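Local atomic coordinates of KLLA0E02245p (PDB entry 4GPS), a protein that hydrolyses NAD caps and methylguanosine caps from the 5' ends of RNAs with a divalent metal ion, and also degrades RNA as a 5'-3' exoribonuclease. Residues Asp77-Leu82 and Asp348-Ile353; Glu88-Ser93 and Tyr164-Lys169; Gly303-Arg308 and Tyr366-Asn371. All blocks are in the same frame, centred on the assembly; numbering follows the deposited sequence.

Contact 1. Residues Asp77-Leu82 and Asp348-Ile353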
loop_
_atom_site.group_PDB
_atom_site.type_symbol
_atom_site.label_atom_id
_atom_site.label_comp_id
_atom_site.label_asym_id
_atom_site.label_seq_id
_atom_site.Cartn_x
_atom_site.Cartn_y
_atom_site.Cartn_z
ATOM N N ASP A 77 12.192 -18.881 -2.346
ATOM C CA ASP A 77 11.969 -18.841 -0.902
ATOM C C ASP A 77 11.964 -17.488 -0.227
ATOM O O ASP A 77 11.099 -17.226 0.607
ATOM C CB ASP A 77 12.984 -19.740 -0.174
ATOM C CG ASP A 77 12.917 -21.181 -0.644
ATOM O OD1 ASP A 77 11.814 -21.627 -1.064
ATOM O OD2 ASP A 77 13.959 -21.869 -0.580
ATOM N N LYS A 78 12.950 -16.650 -0.547
ATOM C CA LYS A 78 13.040 -15.333 0.058
ATOM C C LYS A 78 12.186 -14.346 -0.748
ATOM O O LYS A 78 12.189 -14.347 -1.986
ATOM C CB LYS A 78 14.499 -14.843 0.097
ATOM C CG LYS A 78 14.727 -13.603 0.994
ATOM C CD LYS A 78 16.202 -13.216 1.116
ATOM C CE LYS A 78 16.737 -12.703 -0.231
ATOM N NZ LYS A 78 18.206 -12.337 -0.227
ATOM N N THR A 79 11.460 -13.497 -0.035
ATOM C CA THR A 79 10.628 -12.506 -0.681
ATOM C C THR A 79 11.497 -11.455 -1.407
ATOM O O THR A 79 12.534 -11.056 -0.907
ATOM C CB THR A 79 9.738 -11.809 0.364
ATOM O OG1 THR A 79 8.981 -10.769 -0.265
ATOM C CG2 THR A 79 10.594 -11.225 1.497
ATOM N N PRO A 80 11.094 -11.037 -2.616
ATOM C CA PRO A 80 11.878 -10.031 -3.325
ATOM C C PRO A 80 11.544 -8.672 -2.707
ATOM O O PRO A 80 10.597 -8.555 -1.926
ATOM C CB PRO A 80 11.374 -10.166 -4.769
ATOM C CG PRO A 80 9.958 -10.554 -4.574
ATOM C CD PRO A 80 10.078 -11.619 -3.504
ATOM N N LYS A 81 12.333 -7.651 -3.002
ATOM C CA LYS A 81 12.014 -6.322 -2.475
ATOM C C LYS A 81 11.530 -5.474 -3.659
ATOM O O LYS A 81 12.087 -5.568 -4.745
ATOM C CB LYS A 81 13.237 -5.686 -1.803
ATOM C CG LYS A 81 13.345 -6.004 -0.313
ATOM C CD LYS A 81 14.516 -5.228 0.317
ATOM C CE LYS A 81 14.987 -5.830 1.664
ATOM N NZ LYS A 81 14.005 -5.637 2.789
ATOM N N LEU A 82 10.480 -4.682 -3.467
ATOM C CA LEU A 82 9.990 -3.866 -4.565
ATOM C C LEU A 82 10.892 -2.656 -4.764
ATOM O O LEU A 82 11.190 -2.266 -5.898
ATOM C CB LEU A 82 8.551 -3.432 -4.309
ATOM C CG LEU A 82 7.559 -4.599 -4.276
ATOM C CD1 LEU A 82 6.163 -4.080 -3.924
ATOM C CD2 LEU A 82 7.551 -5.331 -5.635
ATOM N N ASP A 348 6.525 -13.849 5.990
ATOM C CA ASP A 348 5.381 -14.705 6.293
ATOM C C ASP A 348 4.244 -14.495 5.279
ATOM O O ASP A 348 3.724 -15.483 4.723
ATOM C CB ASP A 348 4.859 -14.470 7.721
ATOM C CG ASP A 348 5.935 -14.708 8.795
ATOM O OD1 ASP A 348 6.568 -15.786 8.793
ATOM O OD2 ASP A 348 6.148 -13.816 9.649
ATOM N N ILE A 349 3.836 -13.245 5.021
ATOM C CA ILE A 349 2.758 -13.055 4.034
ATOM C C ILE A 349 3.257 -13.598 2.709
ATOM O O ILE A 349 2.509 -14.226 1.996
ATOM C CB ILE A 349 2.379 -11.593 3.765
ATOM C CG1 ILE A 349 1.855 -10.955 5.023
ATOM C CG2 ILE A 349 1.235 -11.547 2.744
ATOM C CD1 ILE A 349 0.537 -11.595 5.471
ATOM N N TYR A 350 4.530 -13.367 2.405
ATOM C CA TYR A 350 5.128 -13.847 1.149
ATOM C C TYR A 350 5.014 -15.359 0.973
ATOM O O TYR A 350 4.581 -15.852 -0.067
ATOM C CB TYR A 350 6.614 -13.495 1.080
ATOM C CG TYR A 350 7.230 -13.983 -0.192
ATOM C CD1 TYR A 350 6.930 -13.369 -1.402
ATOM C CD2 TYR A 350 8.046 -15.118 -0.211
ATOM C CE1 TYR A 350 7.416 -13.871 -2.619
ATOM C CE2 TYR A 350 8.541 -15.633 -1.428
ATOM C CZ TYR A 350 8.218 -14.994 -2.631
ATOM O OH TYR A 350 8.716 -15.454 -3.837
ATOM N N HIS A 351 5.441 -16.080 2.002
ATOM C CA HIS A 351 5.416 -17.531 1.978
ATOM C C HIS A 351 3.975 -18.031 1.819
ATOM O O HIS A 351 3.747 -18.982 1.094
ATOM C CB HIS A 351 6.063 -18.105 3.261
ATOM C CG HIS A 351 5.920 -19.595 3.395
ATOM N ND1 HIS A 351 6.539 -20.488 2.537
ATOM C CD2 HIS A 351 5.154 -20.343 4.228
ATOM C CE1 HIS A 351 6.150 -21.717 2.834
ATOM N NE2 HIS A 351 5.309 -21.656 3.854
ATOM N N LYS A 352 3.005 -17.395 2.478
ATOM C CA LYS A 352 1.616 -17.832 2.344
ATOM C C LYS A 352 1.162 -17.733 0.865
ATOM O O LYS A 352 0.417 -18.590 0.392
ATOM C CB LYS A 352 0.705 -16.990 3.270
ATOM C CG LYS A 352 -0.716 -17.536 3.503
ATOM C CD LYS A 352 -1.373 -16.807 4.681
ATOM C CE LYS A 352 -2.749 -17.378 5.036
ATOM N NZ LYS A 352 -2.731 -18.852 5.386
ATOM N N ILE A 353 1.629 -16.721 0.128
ATOM C CA ILE A 353 1.217 -16.582 -1.276
ATOM C C ILE A 353 2.180 -17.118 -2.335
ATOM O O ILE A 353 1.851 -17.089 -3.522
ATOM C CB ILE A 353 0.850 -15.096 -1.653
ATOM C CG1 ILE A 353 2.066 -14.188 -1.529
ATOM C CG2 ILE A 353 -0.251 -14.565 -0.720
ATOM C CD1 ILE A 353 1.733 -12.756 -1.870
HETATM O O HOH W 1 8.915 -18.982 1.460
#
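The phenol ring of Tyr350 takes the backbone of Thr79 on one face, while the carbonyl oxygen of Asp77 lies at its edge, near the ring plane. Thr79 CA stands 3.6 Å from the centroid of the Tyr350 ring and only 7° off its normal, which identifies this as a centred CH-pi contact. At the edge, Asp77 O approaches Tyr350 CE2 to 3.6 Å. Within the RAI1-like PD-(D/E)XK nuclease fold, the contact lays the loop between strands 60-63 and 86-95 against the short helix 346-353. The ring reaches the loop because Tyr350 CG is anti to the backbone N (chi1 180°), directing the side chain out from the helix. Thr79 runs over it in the reverse direction, so that Thr79 CB rests 3.4 Å from Tyr350 CG, near the root of the ring. Further out, the Pro80 and Tyr350 side chains run at about a right angle, Pro80 CD coming obliquely to 3.6 Å from Tyr350 CE1. The hydroxyl of Tyr350 is hydrogen-bonded to Val76 O, just before the loop segment, and Pro370 of helix 370-393 also touches this ring. Thr79 OG1 has two partners away from the Tyr350 helix: it donates to Pro80 O over 3.2 Å, meeting a lone pair in the carbonyl plane at a C=O...donor angle of 131°, and is hydrogen-bonded to Trp315 NE1 of helix 305-319. That helix also carries Gln317, a probable substrate-binding residue by analogy with related enzymes; its side chain is about 12 Å from that of Thr79. At the exposed end a water bridges the segments, 2.9 Å from Asp77 O and 3.0 Å from His351 ND1.

Contact 2. Residues Glu88-Ser93 and Tyr164-Lys169; sequences EVHNCS and YQRYEK
This is strand-against-helix packing at a partly buried margin of the fold: Val89 and His90 of strand 86-95 meet Arg166 and Tyr167 near the C-terminal end of helix 156-167, away from the metal and substrate sites. Val89 and Tyr167 cross at about a right angle. Val89 CG2 sits over one face of the Tyr167 ring, 3.9 Å from its centroid, displaced toward the rim. Packing is tight here, since Val89 CB comes within 3.2 Å of Tyr167 CE1, and Val89 CG1 reaches on to 3.4 Å from Tyr167 OH. Two successive strand residues can both face the helix because Val89 and His90 form a classic beta bulge opposite Ile264 of the antiparallel strand 259-268; Val89 bears the signature, a helix-like psi of -22°. His90 can therefore take up Arg166 as its neighbour takes up Tyr167. Arg166 CD lies over one face of the imidazole, 4.2 Å from the centroid of the His90 ring, in a CH-pi contact. The arginine chain turns about its CG-CD bond (chi3 107°), and its guanidinium stands almost upright on the imidazole, the planes 85° apart, with His90 CE1 in plane at the guanidinium edge and 3.7 Å from Arg166 NE. The guanidinium makes a cation-pi contact with Trp103, and His90 ND1 is hydrogen-bonded to Asn104 ND2.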
loop_
_atom_site.group_PDB
_atom_site.type_symbol
_atom_site.label_atom_id
_atom_site.label_comp_id
_atom_site.label_asym_id
_atom_site.label_seq_id
_atom_site.Cartn_x
_atom_site.Cartn_y
_atom_site.Cartn_z
ATOM N N GLU A 88 12.492 5.652 5.717
ATOM C CA GLU A 88 11.528 6.651 6.133
ATOM C C GLU A 88 12.309 7.962 6.182
ATOM O O GLU A 88 13.319 8.040 6.853
ATOM C CB GLU A 88 10.985 6.369 7.521
ATOM C CG GLU A 88 10.037 7.499 7.941
ATOM C CD GLU A 88 9.334 7.259 9.247
ATOM O OE1 GLU A 88 9.807 7.728 10.294
ATOM O OE2 GLU A 88 8.303 6.588 9.231
ATOM N N VAL A 89 11.855 8.987 5.472
ATOM C CA VAL A 89 12.563 10.263 5.475
ATOM C C VAL A 89 11.852 11.322 6.341
ATOM O O VAL A 89 12.473 12.271 6.771
ATOM C CB VAL A 89 12.770 10.794 4.020
ATOM C CG1 VAL A 89 13.621 9.794 3.205
ATOM C CG2 VAL A 89 11.421 11.005 3.344
ATOM N N HIS A 90 10.555 11.164 6.585
ATOM C CA HIS A 90 9.799 12.094 7.443
ATOM C C HIS A 90 8.575 11.322 7.923
ATOM O O HIS A 90 8.246 10.274 7.368
ATOM C CB HIS A 90 9.282 13.303 6.658
ATOM C CG HIS A 90 10.341 14.281 6.267
ATOM N ND1 HIS A 90 10.905 15.163 7.163
ATOM C CD2 HIS A 90 10.943 14.515 5.075
ATOM C CE1 HIS A 90 11.806 15.900 6.539
ATOM N NE2 HIS A 90 11.849 15.527 5.272
ATOM N N ASN A 91 7.929 11.828 8.966
ATOM C CA ASN A 91 6.694 11.261 9.427
ATOM C C ASN A 91 5.930 12.424 10.019
ATOM O O ASN A 91 6.516 13.466 10.279
ATOM C CB ASN A 91 6.905 10.140 10.441
ATOM C CG ASN A 91 7.644 10.585 11.648
ATOM O OD1 ASN A 91 7.160 11.413 12.419
ATOM N ND2 ASN A 91 8.830 10.031 11.839
ATOM N N CYS A 92 4.616 12.288 10.166
ATOM C CA CYS A 92 3.844 13.367 10.743
ATOM C C CYS A 92 2.474 12.921 11.168
ATOM O O CYS A 92 1.903 12.001 10.589
ATOM C CB CYS A 92 3.699 14.530 9.771
ATOM S SG CYS A 92 2.765 14.135 8.307
ATOM N N SER A 93 1.970 13.555 12.215
ATOM C CA SER A 93 0.640 13.253 12.685
ATOM C C SER A 93 -0.209 14.464 12.307
ATOM O O SER A 93 0.216 15.622 12.399
ATOM C CB SER A 93 0.624 12.974 14.190
ATOM O OG SER A 93 1.434 13.879 14.889
ATOM N N TYR A 164 6.726 16.706 0.076
ATOM C CA TYR A 164 7.582 16.874 -1.096
ATOM C C TYR A 164 8.432 18.121 -0.939
ATOM O O TYR A 164 9.623 18.117 -1.217
ATOM C CB TYR A 164 6.763 17.036 -2.366
ATOM C CG TYR A 164 7.611 17.126 -3.620
ATOM C CD1 TYR A 164 8.144 15.969 -4.203
ATOM C CD2 TYR A 164 7.892 18.356 -4.216
ATOM C CE1 TYR A 164 8.923 16.037 -5.326
ATOM C CE2 TYR A 164 8.688 18.433 -5.356
ATOM C CZ TYR A 164 9.198 17.262 -5.903
ATOM O OH TYR A 164 9.972 17.307 -7.016
ATOM N N GLN A 165 7.806 19.207 -0.517
ATOM C CA GLN A 165 8.526 20.452 -0.326
ATOM C C GLN A 165 9.646 20.282 0.709
ATOM O O GLN A 165 10.716 20.842 0.550
ATOM C CB GLN A 165 7.533 21.524 0.106
ATOM C CG GLN A 165 8.109 22.730 0.806
ATOM C CD GLN A 165 7.052 23.822 1.006
ATOM O OE1 GLN A 165 6.517 24.362 0.023
ATOM N NE2 GLN A 165 6.736 24.142 2.274
ATOM N N ARG A 166 9.406 19.495 1.756
ATOM C CA ARG A 166 10.401 19.296 2.795
ATOM C C ARG A 166 11.546 18.412 2.387
ATOM O O ARG A 166 12.623 18.493 2.974
ATOM C CB ARG A 166 9.804 18.627 4.016
ATOM C CG ARG A 166 9.138 19.472 5.010
ATOM C CD ARG A 166 8.682 18.519 6.107
ATOM N NE ARG A 166 9.461 18.625 7.337
ATOM C CZ ARG A 166 9.224 19.523 8.291
ATOM N NH1 ARG A 166 8.228 20.402 8.166
ATOM N NH2 ARG A 166 9.984 19.533 9.378
ATOM N N TYR A 167 11.304 17.531 1.425
ATOM C CA TYR A 167 12.318 16.578 0.995
ATOM C C TYR A 167 12.911 16.838 -0.381
ATOM O O TYR A 167 13.834 16.164 -0.795
ATOM C CB TYR A 167 11.701 15.179 0.994
ATOM C CG TYR A 167 12.705 14.054 0.917
ATOM C CD1 TYR A 167 13.443 13.690 2.036
ATOM C CD2 TYR A 167 12.943 13.373 -0.284
ATOM C CE1 TYR A 167 14.405 12.674 1.974
ATOM C CE2 TYR A 167 13.903 12.339 -0.356
ATOM C CZ TYR A 167 14.626 12.002 0.781
ATOM O OH TYR A 167 15.560 10.992 0.743
ATOM N N GLU A 168 12.390 17.814 -1.097
ATOM C CA GLU A 168 12.842 18.047 -2.457
ATOM C C GLU A 168 14.330 18.254 -2.655
ATOM O O GLU A 168 14.910 17.747 -3.605
ATOM C CB GLU A 168 12.054 19.207 -3.050
ATOM C CG GLU A 168 12.862 20.370 -3.462
ATOM C CD GLU A 168 11.971 21.370 -4.093
ATOM O OE1 GLU A 168 11.527 21.105 -5.240
ATOM O OE2 GLU A 168 11.687 22.397 -3.433
ATOM N N LYS A 169 14.926 19.022 -1.766
ATOM C CA LYS A 169 16.341 19.283 -1.824
ATOM C C LYS A 169 17.144 17.991 -1.757
ATOM O O LYS A 169 18.256 17.929 -2.252
ATOM C CB LYS A 169 16.744 20.202 -0.666
ATOM C CG LYS A 169 15.940 21.491 -0.646
ATOM C CD LYS A 169 16.645 22.621 0.094
ATOM C CE LYS A 169 17.500 23.443 -0.871
ATOM N NZ LYS A 169 16.711 23.819 -2.091
#

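Contact 3. Residues Gly303-Arg308 and Tyr366-Asn371; sequences GNTYHR and YKFNPN
Lys367 meets Arg308 through its backbone: Lys367 O lies 3.1 Å from Arg308 NH2, but the angle is too poor for a hydrogen bond. Its side chain leads away from the helix, and its ammonium is held by Lys361 O, Val359 O and Asn73 OD1. Next comes Phe368, whose ring carries most of the contact. Arg308 CB lies over one face, 3.9 Å from the centroid of the Phe368 ring and 19° off its normal. Arg308 then folds back, bent at chi2 and chi3 (-72° and -63°), so that Phe368 CD1 sits above the centre of its guanidinium, 4.1 Å from Arg308 CZ; the tilted planes exclude a flat stack. At the far end of the ring, Phe368 CZ touches Thr305 CG2 at 3.9 Å. The phenylalanine backbone joins in through water 2, which donates to Phe368 O at 2.6 Å and accepts from Arg308 NH2 at 2.8 Å, within the guanidinium plane. Asn369 turns the chain into helix 370-393: its OD1 accepts from Asn371 N at 2.8 Å, while ND2 is fixed by Val72 O and Tyr74 O. Across the contact, Asn304 OD1 likewise accepts from His307 N, at 3.0 Å. Both bonds meet a lone pair in the carbonyl plane, and both asparagines stand right before a helix and accept from its first turn, the N-cap arrangement, here at the starts of helices 305-319 and 370-393.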
loop_
_atom_site.group_PDB
_atom_site.type_symbol
_atom_site.label_atom_id
_atom_site.label_comp_id
_atom_site.label_asym_id
_atom_site.label_seq_id
_atom_site.Cartn_x
_atom_site.Cartn_y
_atom_site.Cartn_z
ATOM N N GLY A 303 -7.359 -20.072 -3.081
ATOM C CA GLY A 303 -8.344 -20.687 -3.962
ATOM C C GLY A 303 -9.439 -19.666 -4.233
ATOM O O GLY A 303 -9.916 -19.567 -5.356
ATOM N N ASN A 304 -9.824 -18.890 -3.223
ATOM C CA ASN A 304 -10.816 -17.838 -3.430
ATOM C C ASN A 304 -10.110 -16.618 -3.994
ATOM O O ASN A 304 -9.189 -16.092 -3.397
ATOM C CB ASN A 304 -11.495 -17.465 -2.124
ATOM C CG ASN A 304 -12.460 -16.365 -2.296
ATOM O OD1 ASN A 304 -12.081 -15.174 -2.407
ATOM N ND2 ASN A 304 -13.745 -16.732 -2.362
ATOM N N THR A 305 -10.531 -16.182 -5.165
ATOM C CA THR A 305 -9.930 -15.044 -5.835
ATOM C C THR A 305 -9.868 -13.766 -4.998
ATOM O O THR A 305 -8.862 -13.041 -5.007
ATOM C CB THR A 305 -10.702 -14.766 -7.118
ATOM O OG1 THR A 305 -10.437 -15.821 -8.040
ATOM C CG2 THR A 305 -10.301 -13.456 -7.737
ATOM N N TYR A 306 -10.945 -13.482 -4.284
ATOM C CA TYR A 306 -11.001 -12.287 -3.474
ATOM C C TYR A 306 -9.908 -12.277 -2.374
ATOM O O TYR A 306 -9.282 -11.237 -2.080
ATOM C CB TYR A 306 -12.419 -12.166 -2.890
ATOM C CG TYR A 306 -12.612 -11.096 -1.851
ATOM C CD1 TYR A 306 -12.183 -11.290 -0.529
ATOM C CD2 TYR A 306 -13.299 -9.919 -2.159
ATOM C CE1 TYR A 306 -12.447 -10.350 0.465
ATOM C CE2 TYR A 306 -13.574 -8.959 -1.169
ATOM C CZ TYR A 306 -13.155 -9.186 0.143
ATOM O OH TYR A 306 -13.512 -8.300 1.139
ATOM N N HIS A 307 -9.665 -13.431 -1.777
ATOM C CA HIS A 307 -8.683 -13.522 -0.719
ATOM C C HIS A 307 -7.249 -13.504 -1.251
ATOM O O HIS A 307 -6.350 -12.943 -0.619
ATOM C CB HIS A 307 -8.954 -14.781 0.107
ATOM C CG HIS A 307 -9.936 -14.567 1.214
ATOM N ND1 HIS A 307 -10.482 -15.600 1.942
ATOM C CD2 HIS A 307 -10.413 -13.426 1.766
ATOM C CE1 HIS A 307 -11.246 -15.104 2.904
ATOM N NE2 HIS A 307 -11.218 -13.784 2.819
ATOM N N ARG A 308 -7.033 -14.092 -2.421
ATOM C CA ARG A 308 -5.701 -14.101 -3.006
ATOM C C ARG A 308 -5.334 -12.670 -3.365
ATOM O O ARG A 308 -4.190 -12.267 -3.198
ATOM C CB ARG A 308 -5.655 -15.011 -4.236
ATOM C CG ARG A 308 -5.903 -16.497 -3.893
ATOM C CD ARG A 308 -4.738 -17.150 -3.151
ATOM N NE ARG A 308 -3.521 -17.171 -3.967
ATOM C CZ ARG A 308 -3.311 -17.958 -5.024
ATOM N NH1 ARG A 308 -4.228 -18.826 -5.426
ATOM N NH2 ARG A 308 -2.178 -17.848 -5.704
ATOM N N TYR A 366 -2.291 -14.281 -13.538
ATOM C CA TYR A 366 -0.899 -14.587 -13.291
ATOM C C TYR A 366 -0.750 -15.330 -11.985
ATOM O O TYR A 366 0.289 -15.245 -11.345
ATOM C CB TYR A 366 -0.077 -13.296 -13.272
ATOM C CG TYR A 366 -0.229 -12.550 -14.555
ATOM C CD1 TYR A 366 -1.214 -11.583 -14.704
ATOM C CD2 TYR A 366 0.557 -12.863 -15.657
ATOM C CE1 TYR A 366 -1.421 -10.936 -15.928
ATOM C CE2 TYR A 366 0.362 -12.228 -16.900
ATOM C CZ TYR A 366 -0.626 -11.264 -17.031
ATOM O OH TYR A 366 -0.829 -10.634 -18.255
ATOM N N LYS A 367 -1.789 -16.071 -11.609
ATOM C CA LYS A 367 -1.814 -16.818 -10.345
ATOM C C LYS A 367 -1.379 -15.966 -9.130
ATOM O O LYS A 367 -0.811 -16.488 -8.163
ATOM C CB LYS A 367 -0.950 -18.067 -10.444
ATOM C CG LYS A 367 -1.423 -19.051 -11.488
ATOM C CD LYS A 367 -0.648 -20.344 -11.402
ATOM C CE LYS A 367 -1.321 -21.465 -12.184
ATOM N NZ LYS A 367 -0.773 -22.792 -11.766
ATOM N N PHE A 368 -1.666 -14.659 -9.187
ATOM C CA PHE A 368 -1.340 -13.729 -8.097
ATOM C C PHE A 368 0.078 -13.962 -7.539
ATOM O O PHE A 368 0.316 -13.990 -6.322
ATOM C CB PHE A 368 -2.365 -13.855 -6.958
ATOM C CG PHE A 368 -3.799 -13.830 -7.414
ATOM C CD1 PHE A 368 -4.481 -15.021 -7.686
ATOM C CD2 PHE A 368 -4.469 -12.619 -7.587
ATOM C CE1 PHE A 368 -5.810 -15.007 -8.125
ATOM C CE2 PHE A 368 -5.789 -12.590 -8.024
ATOM C CZ PHE A 368 -6.463 -13.795 -8.295
ATOM N N ASN A 369 1.034 -14.121 -8.438
ATOM C CA ASN A 369 2.398 -14.358 -8.014
ATOM C C ASN A 369 3.087 -13.021 -7.670
ATOM O O ASN A 369 3.214 -12.149 -8.533
ATOM C CB ASN A 369 3.155 -15.078 -9.145
ATOM C CG ASN A 369 4.479 -15.659 -8.687
ATOM O OD1 ASN A 369 5.291 -14.991 -8.036
ATOM N ND2 ASN A 369 4.712 -16.911 -9.041
ATOM N N PRO A 370 3.562 -12.860 -6.417
ATOM C CA PRO A 370 4.235 -11.615 -6.032
ATOM C C PRO A 370 5.433 -11.309 -6.942
ATOM O O PRO A 370 5.821 -10.148 -7.089
ATOM C CB PRO A 370 4.699 -11.869 -4.604
ATOM C CG PRO A 370 3.935 -13.071 -4.172
ATOM C CD PRO A 370 3.693 -13.884 -5.375
ATOM N N ASN A 371 6.025 -12.343 -7.544
ATOM C CA ASN A 371 7.184 -12.123 -8.402
ATOM C C ASN A 371 6.782 -11.520 -9.728
ATOM O O ASN A 371 7.488 -10.668 -10.273
ATOM C CB ASN A 371 7.961 -13.412 -8.593
ATOM C CG ASN A 371 8.571 -13.898 -7.302
ATOM O OD1 ASN A 371 8.083 -14.869 -6.691
ATOM N ND2 ASN A 371 9.635 -13.223 -6.860
HETATM O O HOH W 2 -0.606 -15.748 -4.709
#

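Contacts 1 and 3 adjoin, their centres 13 Å apart, on the same side of the chain's centre. Their segments alternate along the sequence: 77-82, 303-308, 348-353, 366-371. Helices 346-353 and 370-393 are consecutive and meet where Ile353 CD1 comes within 3.2 Å of Pro370 CG, so both contacts belong to one helical region, which an N-terminal loop crosses. Contact 2 stands apart, its centre 28 Å from that of contact 1 and 34 Å from that of contact 3, on the opposite side of the chain's centre from the latter. Both of its segments fall between 77-82 and 303-308 in sequence. Contacts 1 and 3 thus hold loop and helix segments together, while contact 2 sets strand 86-95 against helix 156-167 far from them.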